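Local coordinates for peptide ABC transporter permease (Staphylococcus hominis, PDB 6EXS), which probably imports peptides, including thioalcohol-conjugated malodour precursors, across the cell membrane as a proton-coupled POT-family transporter of the Major Facilitator Superfamily, at residues 306-311 and 450-455; 35-40 and 331-336; 42-47 and 313-318; 30-35 and 68-73. All blocks are in the same frame, centred on the assembly; numbering follows the deposited sequence.

In the fold
Three of the four contacts touch the thioalcohol-conjugated peptide C3H: contact 1 through S306, contact 2 through R36, F335 and Q336, and contact 4 through Y33. Helix 16-44 runs through contacts 4, 2 and 3 in turn. Contacts 4 and 2 share M35, with centres 13 Å apart, while the centres of contacts 3 and 4 lie 21 Å apart and the two do not touch. Contacts 1 and 3 both use helix 309-316, where I311 packs on Y44. Contact 2 meets contact 1 through S306 against Q336, and contact 3 through E332 against F45. Contact 3 lies farthest from the pocket, with the side chain of L314 about 13 Å from C3H.

Contact 1 (306-311 and 450-455); sequences SNVLNI and TLVKLI. With C3H (2-[[(2~{R})-2-azanyl-3-[(3~{S})-3-methyl-1-oxidanyl-hexan-3-yl]sulfanyl-propanoyl]amino]ethanoic acid), chain O.
V308 and I455 approach tip to tip, and V452 completes a small apolar cluster between the loop leading into helix 309-316 and the 3-10 turn around V452 that leads to I455. V308 CG2 lies 3.8 Å from V452 CG1 and 4.0 Å from I455 CD1, so one methyl serves both partners. Its place follows from the first torsion: CG1 is anti to the backbone N (chi1 174°), which turns CG2 to the backbone N side. Q460 of helix 460-479 packs against both V308 and I455.

The polar groups look elsewhere. N307 crosses V452 at about a right angle and brings ND2 to 3.9 Å from V452 CG1, but this amide is hydrogen-bonded to M60 O. N310 ND2 turns back along its own chain to S306 O in a weak bond of 3.0 Å, bent to 142° at the hydrogen.

Toward the pocket the contact is again van der Waals: S306 N is 3.5 Å from the C4 methyl of C3H, while S306 OG is bonded to E303 O. Methyl groups and one amide nitrogen thus join the segments by shape and apolar burial, while the polar ends find their hydrogen bonds elsewhere.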
# COMPACT_ATOMS: atom_id res chain seq x y z
N SER A 306 -4.62 9.01 4.86
CA SER A 306 -5.86 8.29 4.53
C SER A 306 -6.83 8.19 5.71
O SER A 306 -7.99 7.87 5.48
CB SER A 306 -5.55 6.90 4.00
OG SER A 306 -4.79 6.14 4.92
N ASN A 307 -6.36 8.44 6.95
CA ASN A 307 -7.21 8.31 8.15
C ASN A 307 -7.03 9.41 9.21
O ASN A 307 -7.89 9.54 10.07
CB ASN A 307 -7.00 6.92 8.79
CG ASN A 307 -5.60 6.62 9.28
OD1 ASN A 307 -4.61 7.18 8.82
ND2 ASN A 307 -5.50 5.68 10.19
N VAL A 308 -5.90 10.16 9.18
CA VAL A 308 -5.59 11.18 10.19
C VAL A 308 -5.66 12.62 9.62
O VAL A 308 -6.41 13.45 10.16
CB VAL A 308 -4.24 10.88 10.91
CG1 VAL A 308 -3.83 12.00 11.86
CG2 VAL A 308 -4.28 9.54 11.65
N LEU A 309 -4.87 12.91 8.57
CA LEU A 309 -4.79 14.25 7.97
C LEU A 309 -6.10 14.73 7.32
O LEU A 309 -6.42 15.91 7.42
CB LEU A 309 -3.61 14.33 6.99
CG LEU A 309 -3.05 15.73 6.66
CD1 LEU A 309 -2.67 16.52 7.92
CD2 LEU A 309 -1.86 15.62 5.69
N ASN A 310 -6.86 13.80 6.69
CA ASN A 310 -8.15 14.07 6.04
C ASN A 310 -9.30 14.42 7.02
O ASN A 310 -10.08 15.33 6.73
CB ASN A 310 -8.54 12.90 5.11
CG ASN A 310 -8.53 11.52 5.72
OD1 ASN A 310 -7.92 11.27 6.76
ND2 ASN A 310 -9.18 10.58 5.05
N ILE A 311 -9.41 13.70 8.17
CA ILE A 311 -10.40 13.95 9.22
C ILE A 311 -10.08 15.30 9.88
O ILE A 311 -10.99 16.07 10.18
CB ILE A 311 -10.51 12.81 10.27
CG1 ILE A 311 -10.89 11.46 9.62
CG2 ILE A 311 -11.50 13.18 11.39
CD1 ILE A 311 -10.94 10.26 10.63
N THR A 450 -2.01 1.27 16.15
CA THR A 450 -1.92 1.47 17.60
C THR A 450 -1.55 2.93 17.90
O THR A 450 -2.06 3.50 18.86
CB THR A 450 -0.93 0.46 18.18
OG1 THR A 450 -1.35 -0.85 17.80
CG2 THR A 450 -0.83 0.53 19.71
N LEU A 451 -0.69 3.53 17.05
CA LEU A 451 -0.20 4.92 17.13
C LEU A 451 -1.33 5.94 17.13
O LEU A 451 -1.25 6.93 17.86
CB LEU A 451 0.74 5.18 15.93
CG LEU A 451 1.86 6.22 16.06
CD1 LEU A 451 2.84 5.87 17.19
CD2 LEU A 451 2.64 6.32 14.75
N VAL A 452 -2.40 5.69 16.33
CA VAL A 452 -3.59 6.56 16.20
C VAL A 452 -4.30 6.79 17.53
O VAL A 452 -5.00 7.79 17.66
CB VAL A 452 -4.59 6.11 15.10
CG1 VAL A 452 -4.01 6.33 13.71
CG2 VAL A 452 -5.05 4.67 15.30
N LYS A 453 -4.08 5.88 18.52
CA LYS A 453 -4.61 5.95 19.88
C LYS A 453 -3.92 7.05 20.72
O LYS A 453 -4.39 7.34 21.81
CB LYS A 453 -4.52 4.59 20.59
CG LYS A 453 -5.36 3.49 19.96
CD LYS A 453 -4.99 2.12 20.48
CE LYS A 453 -5.95 1.06 20.01
NZ LYS A 453 -5.58 -0.29 20.51
N LEU A 454 -2.82 7.65 20.22
CA LEU A 454 -2.09 8.72 20.91
C LEU A 454 -2.69 10.12 20.69
O LEU A 454 -2.37 11.03 21.45
CB LEU A 454 -0.60 8.73 20.50
CG LEU A 454 0.30 7.75 21.21
CD1 LEU A 454 1.54 7.51 20.40
CD2 LEU A 454 0.68 8.25 22.60
N ILE A 455 -3.54 10.29 19.65
CA ILE A 455 -4.20 11.55 19.27
C ILE A 455 -5.05 12.14 20.43
O ILE A 455 -4.95 13.34 20.68
CB ILE A 455 -5.01 11.40 17.95
CG1 ILE A 455 -4.05 11.08 16.76
CG2 ILE A 455 -5.87 12.66 17.65
CD1 ILE A 455 -4.70 10.39 15.51
O2 C3H O . -1.01 3.72 -4.75
C11 C3H O . -0.54 4.77 -5.03
O3 C3H O . 0.67 4.92 -5.42
C10 C3H O . -1.25 6.08 -4.91
N1 C3H O . -2.26 6.10 -3.88
C9 C3H O . -1.96 6.38 -2.62
O1 C3H O . -1.04 5.85 -2.02
C8 C3H O . -2.77 7.41 -1.91
N C3H O . -4.00 7.64 -2.66
C7 C3H O . -3.15 6.94 -0.51
S C3H O . -2.21 7.61 0.89
C3 C3H O . -2.52 9.45 1.10
C4 C3H O . -3.96 9.58 1.52
C5 C3H O . -2.14 10.13 -0.22
C6 C3H O . -2.51 11.59 -0.37
O C3H O . -3.40 11.81 -1.42
C2 C3H O . -1.62 10.03 2.19
C1 C3H O . -0.64 11.09 1.73
C C3H O . 0.19 11.61 2.87

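Contact 2 (35-40 and 331-336). With C3H (2-[[(2~{R})-2-azanyl-3-[(3~{S})-3-methyl-1-oxidanyl-hexan-3-yl]sulfanyl-propanoyl]amino]ethanoic acid), chain O.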
# COMPACT_ATOMS: atom_id res chain seq x y z
N MET A 35 -13.13 2.68 -2.85
CA MET A 35 -13.72 2.04 -1.67
C MET A 35 -13.00 2.59 -0.41
O MET A 35 -13.67 2.95 0.56
CB MET A 35 -13.56 0.51 -1.80
CG MET A 35 -13.94 -0.31 -0.58
SD MET A 35 -12.68 -0.34 0.72
CE MET A 35 -11.22 -1.14 -0.19
N ARG A 36 -11.63 2.67 -0.47
CA ARG A 36 -10.74 3.17 0.59
C ARG A 36 -11.06 4.63 0.98
O ARG A 36 -11.13 4.95 2.16
CB ARG A 36 -9.28 3.06 0.15
CG ARG A 36 -8.44 2.10 0.98
CD ARG A 36 -7.63 2.87 2.01
NE ARG A 36 -6.21 3.00 1.66
CZ ARG A 36 -5.67 4.06 1.06
NH1 ARG A 36 -6.42 5.09 0.70
NH2 ARG A 36 -4.37 4.08 0.81
N ALA A 37 -11.24 5.50 -0.04
CA ALA A 37 -11.55 6.92 0.14
C ALA A 37 -12.87 7.14 0.89
O ALA A 37 -12.98 8.09 1.66
CB ALA A 37 -11.61 7.61 -1.21
N MET A 38 -13.85 6.24 0.67
CA MET A 38 -15.19 6.24 1.27
C MET A 38 -15.23 5.54 2.61
O MET A 38 -16.00 5.96 3.47
CB MET A 38 -16.18 5.52 0.34
CG MET A 38 -16.44 6.22 -0.97
SD MET A 38 -17.82 5.42 -1.84
CE MET A 38 -19.16 6.31 -1.17
N LEU A 39 -14.46 4.44 2.78
CA LEU A 39 -14.48 3.59 3.98
C LEU A 39 -14.32 4.35 5.30
O LEU A 39 -15.08 4.08 6.21
CB LEU A 39 -13.46 2.44 3.89
CG LEU A 39 -13.80 1.20 4.75
CD1 LEU A 39 -14.99 0.42 4.19
CD2 LEU A 39 -12.59 0.27 4.86
N ILE A 40 -13.37 5.30 5.39
CA ILE A 40 -13.14 6.05 6.63
C ILE A 40 -14.39 6.84 7.06
O ILE A 40 -14.79 6.73 8.22
CB ILE A 40 -11.83 6.93 6.61
CG1 ILE A 40 -11.56 7.62 7.98
CG2 ILE A 40 -11.79 7.94 5.43
CD1 ILE A 40 -11.20 6.72 9.16
N GLY A 331 -14.10 18.57 -1.54
CA GLY A 331 -14.70 17.35 -1.00
C GLY A 331 -13.67 16.52 -0.27
O GLY A 331 -12.56 16.31 -0.79
N GLU A 332 -14.01 16.06 0.96
CA GLU A 332 -13.14 15.30 1.87
C GLU A 332 -12.45 14.10 1.22
O GLU A 332 -11.30 13.85 1.57
CB GLU A 332 -13.84 14.90 3.18
CG GLU A 332 -15.09 14.06 3.02
CD GLU A 332 -16.40 14.81 2.93
OE1 GLU A 332 -16.55 15.66 2.02
OE2 GLU A 332 -17.31 14.51 3.75
N ALA A 333 -13.11 13.40 0.27
CA ALA A 333 -12.51 12.25 -0.42
C ALA A 333 -11.42 12.63 -1.44
O ALA A 333 -10.57 11.80 -1.75
CB ALA A 333 -13.57 11.38 -1.07
N LEU A 334 -11.42 13.90 -1.91
CA LEU A 334 -10.43 14.42 -2.86
C LEU A 334 -9.03 14.59 -2.26
O LEU A 334 -8.07 14.69 -3.01
CB LEU A 334 -10.91 15.72 -3.52
CG LEU A 334 -11.64 15.52 -4.84
CD1 LEU A 334 -13.11 15.30 -4.63
CD2 LEU A 334 -11.44 16.70 -5.74
N PHE A 335 -8.90 14.55 -0.92
CA PHE A 335 -7.60 14.58 -0.23
C PHE A 335 -6.75 13.37 -0.66
O PHE A 335 -5.52 13.47 -0.62
CB PHE A 335 -7.79 14.49 1.29
CG PHE A 335 -8.14 15.77 2.00
CD1 PHE A 335 -7.37 16.91 1.83
CD2 PHE A 335 -9.18 15.80 2.92
CE1 PHE A 335 -7.68 18.09 2.52
CE2 PHE A 335 -9.48 16.97 3.63
CZ PHE A 335 -8.73 18.11 3.41
N GLN A 336 -7.39 12.24 -1.05
CA GLN A 336 -6.77 10.97 -1.51
C GLN A 336 -6.20 11.04 -2.93
O GLN A 336 -5.40 10.17 -3.31
CB GLN A 336 -7.77 9.80 -1.42
CG GLN A 336 -8.37 9.55 -0.06
CD GLN A 336 -7.29 9.34 0.95
OE1 GLN A 336 -6.99 10.23 1.76
NE2 GLN A 336 -6.64 8.18 0.89
O2 C3H O . -1.01 3.72 -4.75
C11 C3H O . -0.54 4.77 -5.03
O3 C3H O . 0.67 4.92 -5.42
C10 C3H O . -1.25 6.08 -4.91
N1 C3H O . -2.26 6.10 -3.88
C9 C3H O . -1.96 6.38 -2.62
O1 C3H O . -1.04 5.85 -2.02
C8 C3H O . -2.77 7.41 -1.91
N C3H O . -4.00 7.64 -2.66
C7 C3H O . -3.15 6.94 -0.51
S C3H O . -2.21 7.61 0.89
C3 C3H O . -2.52 9.45 1.10
C4 C3H O . -3.96 9.58 1.52
C5 C3H O . -2.14 10.13 -0.22
C6 C3H O . -2.51 11.59 -0.37
O C3H O . -3.40 11.81 -1.42
C2 C3H O . -1.62 10.03 2.19
C1 C3H O . -0.64 11.09 1.73
C C3H O . 0.19 11.61 2.87
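A37 and A333 bring two backbones close together in this Major Facilitator Superfamily transporter, where helix 16-44 packs against the loop between strand 326-329 and helix 338-357. Their CA atoms are 5.4 Å apart, the nearest pair between the two segments. Small side chains permit this: A37 CB is 4.3 Å from A333 CB and 3.9 Å from Q336 CG, so the methyl of A37 touches both a second methyl and the glutamine chain. Q336 reaches it with CG beside its backbone N (chi1 -57°) and then bends at chi2, which turns the amide toward the pocket. This half is tight, buried and apolar.

The other half is looser and belongs to the peptide pocket. R36, modelled in two conformers, bends at chi2 and chi3 and brings the edge of its guanidinium to the ligand. In the conformer described here it crosses Q336 at about a right angle, and the guanidinium and amide planes are 72° apart. In that conformer too, and so only tentatively, C3H C7 sits in the guanidinium plane, 3.4 Å from R36 NH2. A long, weak ion pair links R36 to E303.

The loop backbone takes two hydrogen bonds from the ligand, and N339 N makes another. C3H N donates to Q336 O at 3.0 Å, and one residue earlier the hydroxyl O of C3H donates to F335 O at 2.8 Å.

Contact 3 (42-47 and 313-318); sequences YMYFAI and GLERSD
Y44 and L314 belong to two helix ends that stay well apart: the nearest CA atoms, those of F45 and L314, are 12.1 Å from each other, and long side chains span the distance. Helix 16-44 stops at Y44, and F45 is the first residue to leave helical geometry.

The rings of Y44 and F45 form one unit. F45 CD1 lies over the centre of the Y44 ring, 4.1 Å above its plane, and the Y44 hydroxyl sits at the edge of the F45 ring. L314 meets both. It slides past Y44 in the opposite direction, with CD2 close to Y44 OH at 3.2 Å, and the same methyl comes to the edge of the F45 ring at CE1, 4.3 Å away. A fully trans first torsion (chi1 -180°) sends the leucine fork to this place.

E315 approaches from the same helix with an extended chain. Its OE2 lies 4.1 Å from Y44 CE2, the carboxylate tilted 78° from the ring plane. The charge is answered elsewhere, by a salt bridge from OE1 to K56 of helix 56-72, and K56 also touches Y44.

S317 closes helix 309-316: its OG and N both donate to G313 O, at 2.7 and 2.9 Å, from opposite faces of the carbonyl plane. Across the gap, therefore, the leucine methyl does the joining, against the Y44 hydroxyl and the edge of the F45 ring, while the carboxylate and the serine make their strong bonds outside it.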
# COMPACT_ATOMS: atom_id res chain seq x y z
N TYR A 42 -17.62 6.36 5.88
CA TYR A 42 -18.68 5.38 6.06
C TYR A 42 -18.64 4.78 7.48
O TYR A 42 -19.69 4.60 8.08
CB TYR A 42 -18.56 4.28 5.01
CG TYR A 42 -19.54 3.14 5.17
CD1 TYR A 42 -20.92 3.38 5.15
CD2 TYR A 42 -19.11 1.83 5.28
CE1 TYR A 42 -21.83 2.34 5.25
CE2 TYR A 42 -20.02 0.77 5.37
CZ TYR A 42 -21.38 1.03 5.36
OH TYR A 42 -22.29 0.00 5.46
N MET A 43 -17.44 4.49 8.02
CA MET A 43 -17.27 3.94 9.36
C MET A 43 -17.63 4.90 10.51
O MET A 43 -18.43 4.53 11.37
CB MET A 43 -15.85 3.39 9.55
CG MET A 43 -15.60 2.13 8.76
SD MET A 43 -14.06 1.33 9.21
CE MET A 43 -12.89 2.36 8.37
N TYR A 44 -17.02 6.12 10.57
CA TYR A 44 -17.26 7.01 11.71
C TYR A 44 -18.47 7.95 11.54
O TYR A 44 -18.92 8.51 12.55
CB TYR A 44 -16.00 7.78 12.15
CG TYR A 44 -15.71 9.07 11.42
CD1 TYR A 44 -15.01 9.07 10.22
CD2 TYR A 44 -16.03 10.30 11.98
CE1 TYR A 44 -14.71 10.26 9.55
CE2 TYR A 44 -15.71 11.50 11.34
CZ TYR A 44 -15.06 11.47 10.12
OH TYR A 44 -14.74 12.63 9.45
N PHE A 45 -19.03 8.09 10.31
CA PHE A 45 -20.23 8.93 10.15
C PHE A 45 -21.38 8.26 10.92
O PHE A 45 -21.44 7.02 10.99
CB PHE A 45 -20.61 9.16 8.67
CG PHE A 45 -19.87 10.24 7.89
CD1 PHE A 45 -18.70 10.81 8.38
CD2 PHE A 45 -20.33 10.65 6.64
CE1 PHE A 45 -18.01 11.79 7.65
CE2 PHE A 45 -19.65 11.64 5.91
CZ PHE A 45 -18.50 12.21 6.42
N ALA A 46 -22.26 9.08 11.55
CA ALA A 46 -23.40 8.61 12.32
C ALA A 46 -24.37 7.74 11.50
O ALA A 46 -24.38 7.84 10.27
CB ALA A 46 -24.15 9.80 12.92
N ILE A 47 -25.17 6.89 12.19
CA ILE A 47 -26.17 6.00 11.58
C ILE A 47 -27.19 6.82 10.77
O ILE A 47 -27.56 6.40 9.67
CB ILE A 47 -26.87 5.09 12.64
CG1 ILE A 47 -25.85 4.36 13.58
CG2 ILE A 47 -27.85 4.10 12.00
CD1 ILE A 47 -25.21 3.08 13.06
N GLY A 313 -8.50 17.81 8.39
CA GLY A 313 -8.88 18.79 7.39
C GLY A 313 -10.38 19.05 7.40
O GLY A 313 -10.81 20.20 7.44
N LEU A 314 -11.18 17.96 7.41
CA LEU A 314 -12.65 18.01 7.45
C LEU A 314 -13.18 18.72 8.70
O LEU A 314 -14.14 19.51 8.62
CB LEU A 314 -13.23 16.57 7.33
CG LEU A 314 -14.75 16.38 7.33
CD1 LEU A 314 -15.44 17.13 6.19
CD2 LEU A 314 -15.10 14.93 7.21
N GLU A 315 -12.55 18.45 9.85
CA GLU A 315 -12.98 18.99 11.14
C GLU A 315 -12.38 20.35 11.53
O GLU A 315 -13.01 21.08 12.29
CB GLU A 315 -12.71 17.98 12.26
CG GLU A 315 -13.59 16.74 12.17
CD GLU A 315 -13.28 15.68 13.20
OE1 GLU A 315 -12.30 15.84 13.97
OE2 GLU A 315 -14.00 14.66 13.22
N ARG A 316 -11.16 20.67 11.08
CA ARG A 316 -10.50 21.91 11.49
C ARG A 316 -10.33 22.96 10.38
O ARG A 316 -10.20 24.14 10.68
CB ARG A 316 -9.16 21.62 12.19
CG ARG A 316 -9.32 20.70 13.41
CD ARG A 316 -9.62 21.44 14.72
NE ARG A 316 -8.42 21.61 15.54
CZ ARG A 316 -7.90 20.66 16.34
NH1 ARG A 316 -8.47 19.47 16.42
NH2 ARG A 316 -6.80 20.91 17.04
N SER A 317 -10.38 22.55 9.12
CA SER A 317 -10.23 23.51 8.03
C SER A 317 -11.58 23.95 7.47
O SER A 317 -12.61 23.32 7.76
CB SER A 317 -9.29 22.99 6.95
OG SER A 317 -10.02 22.33 5.94
N ASP A 318 -11.58 25.02 6.66
CA ASP A 318 -12.79 25.56 6.04
C ASP A 318 -13.28 24.72 4.84
O ASP A 318 -14.35 25.01 4.29
CB ASP A 318 -12.61 27.05 5.66
CG ASP A 318 -11.49 27.42 4.69
OD1 ASP A 318 -10.89 26.49 4.08
OD2 ASP A 318 -11.23 28.62 4.52

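Contact 4 (30-35 and 68-73); sequences FSYYGM and ALIYMS. With OLC ((2R)-2,3-dihydroxypropyl (9Z)-octadec-9-enoate), chain C; C3H (2-[[(2~{R})-2-azanyl-3-[(3~{S})-3-methyl-1-oxidanyl-hexan-3-yl]sulfanyl-propanoyl]amino]ethanoic acid), chain O.
The peptide pocket is lined here by Y33, whose hydroxyl is linked to that of Y71 through a water. Y33 OH and Y71 OH stand 4.1 Å apart, and water 1 lies between them, hydrogen-bonded to Y33 OH at 2.9 Å and to Y71 OH at 3.1 Å. The water is in the plane of the Y33 ring, at its edge. On one face of that ring lies the peptide nitrogen N1 of C3H, 3.8 Å above the plane and displaced toward the rim, and the ligand carboxylate oxygen O2 comes within 2.8 Å of Y33 OH. The opposite face is covered by Y32, whose CD2 sits 3.5 Å above the ring centre. The phenol of Y33 is thus held between ligand and neighbouring tyrosine.

Both tyrosines, with F30, belong to the E-x-x-E-R-F-x-Y-Y signature of POT transporters, carried on helix 16-44. This helix runs beside helix 56-72 within the Major Facilitator Superfamily bundle.

The ring of Y32 swings opposite its backbone nitrogen (chi1 171°) and so turns to the second helix. I70 comes from the opposite direction and sets its CD1 methyl against one corner of the ring, 3.5 Å from Y32 CE1 and close to Y32 OH as well. K129 of helix 110-137 makes a cation-pi contact with Y32 and also touches I70. On the far side of helix 56-72, S73 CB packs against the tail of a bound monoolein lipid, 3.7 Å from its C11.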
# COMPACT_ATOMS: atom_id res chain seq x y z
N PHE A 30 -8.60 1.49 -9.11
CA PHE A 30 -9.71 2.45 -9.15
C PHE A 30 -10.71 2.05 -8.05
O PHE A 30 -11.05 2.87 -7.18
CB PHE A 30 -10.42 2.40 -10.52
CG PHE A 30 -11.68 3.23 -10.64
CD1 PHE A 30 -12.92 2.71 -10.25
CD2 PHE A 30 -11.64 4.52 -11.15
CE1 PHE A 30 -14.08 3.49 -10.33
CE2 PHE A 30 -12.81 5.29 -11.24
CZ PHE A 30 -14.02 4.77 -10.82
N SER A 31 -11.17 0.79 -8.09
CA SER A 31 -12.14 0.28 -7.14
C SER A 31 -11.55 0.14 -5.72
O SER A 31 -12.28 0.40 -4.76
CB SER A 31 -12.77 -1.00 -7.65
OG SER A 31 -11.79 -2.00 -7.92
N TYR A 32 -10.24 -0.20 -5.58
CA TYR A 32 -9.62 -0.30 -4.26
C TYR A 32 -9.52 1.05 -3.59
O TYR A 32 -9.94 1.17 -2.44
CB TYR A 32 -8.22 -0.94 -4.28
CG TYR A 32 -7.48 -0.83 -2.95
CD1 TYR A 32 -7.86 -1.61 -1.85
CD2 TYR A 32 -6.41 0.04 -2.78
CE1 TYR A 32 -7.21 -1.50 -0.62
CE2 TYR A 32 -5.75 0.15 -1.56
CZ TYR A 32 -6.16 -0.62 -0.48
OH TYR A 32 -5.49 -0.55 0.72
N TYR A 33 -8.96 2.05 -4.30
CA TYR A 33 -8.77 3.38 -3.74
C TYR A 33 -10.07 4.16 -3.59
O TYR A 33 -10.17 4.98 -2.70
CB TYR A 33 -7.69 4.17 -4.49
CG TYR A 33 -6.30 3.68 -4.13
CD1 TYR A 33 -5.80 3.82 -2.85
CD2 TYR A 33 -5.53 2.99 -5.06
CE1 TYR A 33 -4.55 3.31 -2.49
CE2 TYR A 33 -4.27 2.48 -4.72
CZ TYR A 33 -3.80 2.63 -3.43
OH TYR A 33 -2.56 2.16 -3.09
N GLY A 34 -11.07 3.83 -4.41
CA GLY A 34 -12.39 4.44 -4.34
C GLY A 34 -13.14 4.00 -3.10
O GLY A 34 -13.69 4.83 -2.38
N MET A 35 -13.13 2.68 -2.85
CA MET A 35 -13.72 2.04 -1.67
C MET A 35 -13.00 2.59 -0.41
O MET A 35 -13.67 2.95 0.56
CB MET A 35 -13.56 0.51 -1.80
CG MET A 35 -13.94 -0.31 -0.58
SD MET A 35 -12.68 -0.34 0.72
CE MET A 35 -11.22 -1.14 -0.19
N ALA A 68 -2.12 -2.60 6.46
CA ALA A 68 -1.02 -3.46 6.89
C ALA A 68 -1.27 -4.91 6.47
O ALA A 68 -0.33 -5.58 6.02
CB ALA A 68 -0.86 -3.38 8.41
N LEU A 69 -2.53 -5.39 6.59
CA LEU A 69 -2.88 -6.78 6.24
C LEU A 69 -2.84 -7.04 4.76
O LEU A 69 -2.41 -8.12 4.37
CB LEU A 69 -4.21 -7.23 6.86
CG LEU A 69 -4.15 -7.52 8.37
CD1 LEU A 69 -5.52 -7.53 8.97
CD2 LEU A 69 -3.43 -8.83 8.67
N ILE A 70 -3.22 -6.06 3.92
CA ILE A 70 -3.15 -6.18 2.46
C ILE A 70 -1.71 -6.44 1.99
O ILE A 70 -1.50 -7.36 1.20
CB ILE A 70 -3.82 -4.96 1.75
CG1 ILE A 70 -5.35 -5.13 1.75
CG2 ILE A 70 -3.27 -4.76 0.31
CD1 ILE A 70 -6.08 -3.92 1.71
N TYR A 71 -0.74 -5.69 2.54
CA TYR A 71 0.69 -5.79 2.24
C TYR A 71 1.33 -7.04 2.85
O TYR A 71 2.18 -7.64 2.19
CB TYR A 71 1.42 -4.48 2.63
CG TYR A 71 1.09 -3.33 1.69
CD1 TYR A 71 -0.08 -2.60 1.85
CD2 TYR A 71 1.90 -3.04 0.60
CE1 TYR A 71 -0.44 -1.60 0.95
CE2 TYR A 71 1.56 -2.03 -0.30
CZ TYR A 71 0.39 -1.31 -0.12
OH TYR A 71 0.03 -0.30 -0.99
N MET A 72 0.90 -7.45 4.07
CA MET A 72 1.39 -8.66 4.77
C MET A 72 0.96 -9.94 4.05
O MET A 72 1.75 -10.88 3.97
CB MET A 72 0.88 -8.72 6.22
CG MET A 72 1.84 -8.18 7.24
SD MET A 72 1.01 -7.91 8.82
CE MET A 72 2.04 -6.65 9.49
N SER A 73 -0.27 -9.99 3.53
CA SER A 73 -0.81 -11.16 2.83
C SER A 73 -0.17 -11.43 1.44
O SER A 73 -0.40 -12.50 0.88
CB SER A 73 -2.33 -11.09 2.74
OG SER A 73 -2.72 -10.02 1.89
C10 OLC C . -3.26 -15.48 2.83
C9 OLC C . -3.58 -15.21 4.09
C11 OLC C . -3.14 -14.52 1.68
C8 OLC C . -3.91 -13.87 4.69
C24 OLC C . 5.78 -16.08 7.77
C12 OLC C . -3.13 -15.22 0.32
C7 OLC C . -3.26 -13.65 6.05
C6 OLC C . -2.78 -12.22 6.27
C5 OLC C . -1.81 -12.03 7.42
C4 OLC C . -0.47 -12.74 7.29
C3 OLC C . 0.63 -12.11 8.13
C2 OLC C . 1.78 -13.05 8.47
C21 OLC C . 3.61 -15.64 6.55
C1 OLC C . 2.51 -13.63 7.29
C22 OLC C . 5.11 -15.50 6.55
O19 OLC C . 2.61 -13.11 6.21
O25 OLC C . 7.19 -16.07 7.63
O23 OLC C . 5.61 -16.16 5.39
O20 OLC C . 3.07 -14.81 7.61
O2 C3H O . -1.01 3.72 -4.75
C11 C3H O . -0.54 4.77 -5.03
O3 C3H O . 0.67 4.92 -5.42
C10 C3H O . -1.25 6.08 -4.91
N1 C3H O . -2.26 6.10 -3.88
C9 C3H O . -1.96 6.38 -2.62
O1 C3H O . -1.04 5.85 -2.02
C8 C3H O . -2.77 7.41 -1.91
N C3H O . -4.00 7.64 -2.66
C7 C3H O . -3.15 6.94 -0.51
S C3H O . -2.21 7.61 0.89
C3 C3H O . -2.52 9.45 1.10
C4 C3H O . -3.96 9.58 1.52
C5 C3H O . -2.14 10.13 -0.22
C6 C3H O . -2.51 11.59 -0.37
O C3H O . -3.40 11.81 -1.42
C2 C3H O . -1.62 10.03 2.19
C1 C3H O . -0.64 11.09 1.73
C C3H O . 0.19 11.61 2.87
O HOH W 1 -1.50 2.27 -0.34